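PDB 4FQ5: maleate cis-trans isomerase from Pseudomonas putida, which probably catalyses the cis-trans isomerisation of the double bond of maleate to give fumarate. Local coordinates for residues A151-P159 and L201-D212. The protein carries 1 engineered substitution. Residues are numbered along the deposited sequence; the frame is centred on the assembly and turned at random.
Sequences AKRVAVVTP and LPGIIASMRTDD
Val157 is the main bump on this face of strand 153-158, and it fills a hollow lined by Leu201, Ile204, Ile205 and Met208. Val157 CG1, anti to the backbone N (chi1 -173°), faces Leu201 CD2 and, at 4.3 Å, Ile204 CG2; Val157 CG2 rests between Ile205 CG1 and the Met208 sulfur, 3.9 Å from Met208 SD. Met208 is the answering bump: a bend at chi3 (62°) brings Met208 CE against the strand, 3.9 Å from Ala155 CB and equally near Val156 O. At the outer end the contact turns polar. The extended Arg153 chain runs past the Asp212 carbonyl, Arg153 CD lying 3.3 Å from Asp212 O, and Arg153 NH2 forms a salt bridge with Asp212 OD2, the two flat groups tilted by 56°. A leucine in place of Arg153 would probably cost Asp212 OD2 this salt bridge and Glu178 its pairing with NE, leaving Arg209 to offset the Asp212 charge with no N-H aimed at it. The helix 201-206 and the loop after it thus pack on part of one face of a parallel sheet in this alpha/beta fold, beside helix 230-237, with strand 153-158 lying between strands 178-184 and 215-217.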
loop_
_atom_site.group_PDB
_atom_site.type_symbol
_atom_site.label_atom_id
_atom_site.label_comp_id
_atom_site.label_asym_id
_atom_site.label_seq_id
_atom_site.Cartn_x
_atom_site.Cartn_y
_atom_site.Cartn_z
ATOM N N ALA A 151 6.919 -30.387 -11.946
ATOM C CA ALA A 151 8.335 -30.652 -11.737
ATOM C C ALA A 151 8.543 -32.076 -11.210
ATOM O O ALA A 151 7.859 -32.510 -10.285
ATOM C CB ALA A 151 8.933 -29.624 -10.787
ATOM N N LYS A 152 9.476 -32.798 -11.822
ATOM C CA LYS A 152 9.736 -34.198 -11.485
ATOM C C LYS A 152 11.003 -34.360 -10.658
ATOM O O LYS A 152 11.163 -35.334 -9.913
ATOM C CB LYS A 152 9.854 -35.033 -12.762
ATOM C CG LYS A 152 8.696 -35.980 -12.993
ATOM C CD LYS A 152 7.489 -35.298 -13.609
ATOM C CE LYS A 152 6.235 -36.101 -13.308
ATOM N NZ LYS A 152 5.194 -35.955 -14.365
ATOM N N ARG A 153 11.904 -33.398 -10.816
ATOM C CA ARG A 153 13.197 -33.414 -10.171
ATOM C C ARG A 153 13.429 -32.011 -9.630
ATOM O O ARG A 153 13.053 -31.020 -10.260
ATOM C CB ARG A 153 14.279 -33.802 -11.182
ATOM C CG ARG A 153 15.600 -34.245 -10.577
ATOM C CD ARG A 153 16.442 -34.988 -11.604
ATOM N NE ARG A 153 17.309 -35.992 -10.984
ATOM C CZ ARG A 153 18.554 -35.765 -10.575
ATOM N NH1 ARG A 153 19.264 -36.737 -10.025
ATOM N NH2 ARG A 153 19.097 -34.564 -10.716
ATOM N N VAL A 154 14.057 -31.935 -8.468
ATOM C CA VAL A 154 14.149 -30.688 -7.738
ATOM C C VAL A 154 15.526 -30.542 -7.088
ATOM O O VAL A 154 16.143 -31.530 -6.687
ATOM C CB VAL A 154 12.965 -30.616 -6.734
ATOM C CG1 VAL A 154 13.399 -30.291 -5.317
ATOM C CG2 VAL A 154 11.871 -29.692 -7.249
ATOM N N ALA A 155 16.029 -29.312 -7.037
ATOM C CA ALA A 155 17.191 -29.003 -6.216
ATOM C C ALA A 155 16.689 -28.274 -4.979
ATOM O O ALA A 155 15.682 -27.575 -5.043
ATOM C CB ALA A 155 18.196 -28.161 -6.982
ATOM N N VAL A 156 17.374 -28.451 -3.851
ATOM C CA VAL A 156 16.852 -27.999 -2.554
ATOM C C VAL A 156 17.926 -27.356 -1.690
ATOM O O VAL A 156 18.975 -27.949 -1.455
ATOM C CB VAL A 156 16.241 -29.183 -1.744
ATOM C CG1 VAL A 156 15.662 -28.696 -0.420
ATOM C CG2 VAL A 156 15.171 -29.901 -2.545
ATOM N N VAL A 157 17.654 -26.154 -1.196
ATOM C CA VAL A 157 18.507 -25.536 -0.184
ATOM C C VAL A 157 17.770 -25.554 1.156
ATOM O O VAL A 157 16.577 -25.255 1.211
ATOM C CB VAL A 157 18.878 -24.080 -0.551
ATOM C CG1 VAL A 157 19.893 -23.520 0.437
ATOM C CG2 VAL A 157 19.403 -23.996 -1.987
ATOM N N THR A 158 18.476 -25.917 2.224
ATOM C CA THR A 158 17.915 -25.868 3.579
ATOM C C THR A 158 18.913 -25.207 4.534
ATOM O O THR A 158 20.103 -25.130 4.224
ATOM C CB THR A 158 17.577 -27.276 4.130
ATOM O OG1 THR A 158 18.716 -27.804 4.823
ATOM C CG2 THR A 158 17.151 -28.243 3.031
ATOM N N PRO A 159 18.437 -24.726 5.701
ATOM C CA PRO A 159 19.350 -24.226 6.719
ATOM C C PRO A 159 19.678 -25.256 7.805
ATOM O O PRO A 159 20.489 -24.973 8.692
ATOM C CB PRO A 159 18.560 -23.080 7.336
ATOM C CG PRO A 159 17.147 -23.556 7.275
ATOM C CD PRO A 159 17.034 -24.418 6.039
ATOM N N LEU A 201 22.041 -16.385 -1.150
ATOM C CA LEU A 201 21.377 -17.531 -1.777
ATOM C C LEU A 201 21.643 -17.707 -3.278
ATOM O O LEU A 201 21.820 -18.843 -3.724
ATOM C CB LEU A 201 19.869 -17.550 -1.471
ATOM C CG LEU A 201 19.472 -17.761 -0.004
ATOM C CD1 LEU A 201 17.977 -17.533 0.169
ATOM C CD2 LEU A 201 19.860 -19.152 0.487
ATOM N N PRO A 202 21.667 -16.602 -4.062
ATOM C CA PRO A 202 21.988 -16.766 -5.480
ATOM C C PRO A 202 23.349 -17.440 -5.733
ATOM O O PRO A 202 23.460 -18.253 -6.645
ATOM C CB PRO A 202 21.978 -15.328 -6.005
ATOM C CG PRO A 202 20.994 -14.633 -5.125
ATOM C CD PRO A 202 21.256 -15.215 -3.761
ATOM N N GLY A 203 24.356 -17.121 -4.926
ATOM C CA GLY A 203 25.688 -17.708 -5.078
ATOM C C GLY A 203 25.739 -19.168 -4.657
ATOM O O GLY A 203 26.461 -19.966 -5.252
ATOM N N ILE A 204 24.979 -19.511 -3.619
ATOM C CA ILE A 204 24.836 -20.903 -3.186
ATOM C C ILE A 204 24.204 -21.730 -4.303
ATOM O O ILE A 204 24.714 -22.793 -4.673
ATOM C CB ILE A 204 24.023 -21.001 -1.869
ATOM C CG1 ILE A 204 24.876 -20.511 -0.696
ATOM C CG2 ILE A 204 23.535 -22.425 -1.630
ATOM C CD1 ILE A 204 24.099 -20.123 0.549
ATOM N N ILE A 205 23.110 -21.222 -4.863
ATOM C CA ILE A 205 22.400 -21.911 -5.939
ATOM C C ILE A 205 23.250 -22.007 -7.220
ATOM O O ILE A 205 23.206 -23.021 -7.927
ATOM C CB ILE A 205 21.006 -21.282 -6.182
ATOM C CG1 ILE A 205 20.083 -21.636 -5.004
ATOM C CG2 ILE A 205 20.401 -21.755 -7.497
ATOM C CD1 ILE A 205 18.773 -20.881 -4.967
ATOM N N ALA A 206 24.037 -20.965 -7.490
ATOM C CA ALA A 206 24.980 -20.960 -8.614
ATOM C C ALA A 206 26.026 -22.077 -8.505
ATOM O O ALA A 206 26.464 -22.619 -9.516
ATOM C CB ALA A 206 25.667 -19.605 -8.724
ATOM N N SER A 207 26.419 -22.411 -7.276
ATOM C CA SER A 207 27.403 -23.467 -7.039
ATOM C C SER A 207 26.755 -24.845 -6.837
ATOM O O SER A 207 27.372 -25.760 -6.289
ATOM C CB SER A 207 28.309 -23.097 -5.864
ATOM O OG SER A 207 27.554 -22.890 -4.686
ATOM N N MET A 208 25.508 -24.973 -7.280
ATOM C CA MET A 208 24.805 -26.248 -7.333
ATOM C C MET A 208 24.483 -26.542 -8.784
ATOM O O MET A 208 24.351 -25.623 -9.593
ATOM C CB MET A 208 23.490 -26.183 -6.551
ATOM C CG MET A 208 23.629 -26.010 -5.051
ATOM S SD MET A 208 22.036 -25.689 -4.258
ATOM C CE MET A 208 21.142 -27.195 -4.637
ATOM N N ARG A 209 24.344 -27.819 -9.121
ATOM C CA ARG A 209 23.905 -28.190 -10.457
ATOM C C ARG A 209 22.395 -27.988 -10.555
ATOM O O ARG A 209 21.634 -28.551 -9.762
ATOM C CB ARG A 209 24.282 -29.637 -10.762
ATOM C CG ARG A 209 24.001 -30.049 -12.194
ATOM C CD ARG A 209 24.385 -31.495 -12.421
ATOM N NE ARG A 209 23.882 -31.986 -13.700
ATOM C CZ ARG A 209 24.018 -33.237 -14.131
ATOM N NH1 ARG A 209 24.646 -34.138 -13.388
ATOM N NH2 ARG A 209 23.523 -33.586 -15.312
ATOM N N THR A 210 21.963 -27.168 -11.509
ATOM C CA THR A 210 20.536 -26.870 -11.671
ATOM C C THR A 210 20.032 -27.077 -13.101
ATOM O O THR A 210 18.847 -26.888 -13.376
ATOM C CB THR A 210 20.178 -25.442 -11.195
ATOM O OG1 THR A 210 20.965 -24.482 -11.907
ATOM C CG2 THR A 210 20.422 -25.281 -9.700
ATOM N N ASP A 211 20.928 -27.475 -14.002
ATOM C CA ASP A 211 20.548 -27.775 -15.382
ATOM C C ASP A 211 19.682 -29.033 -15.500
ATOM O O ASP A 211 18.821 -29.107 -16.372
ATOM C CB ASP A 211 21.789 -27.885 -16.281
ATOM C CG ASP A 211 22.773 -28.950 -15.805
ATOM O OD1 ASP A 211 23.838 -28.579 -15.266
ATOM O OD2 ASP A 211 22.484 -30.156 -15.967
ATOM N N ASP A 212 19.912 -30.009 -14.622
ATOM C CA ASP A 212 19.194 -31.292 -14.657
ATOM C C ASP A 212 17.978 -31.316 -13.721
ATOM O O ASP A 212 17.478 -32.381 -13.347
ATOM C CB ASP A 212 20.151 -32.440 -14.306
ATOM C CG ASP A 212 20.542 -32.455 -12.830
ATOM O OD1 ASP A 212 20.699 -31.372 -12.224
ATOM O OD2 ASP A 212 20.693 -33.561 -12.277
#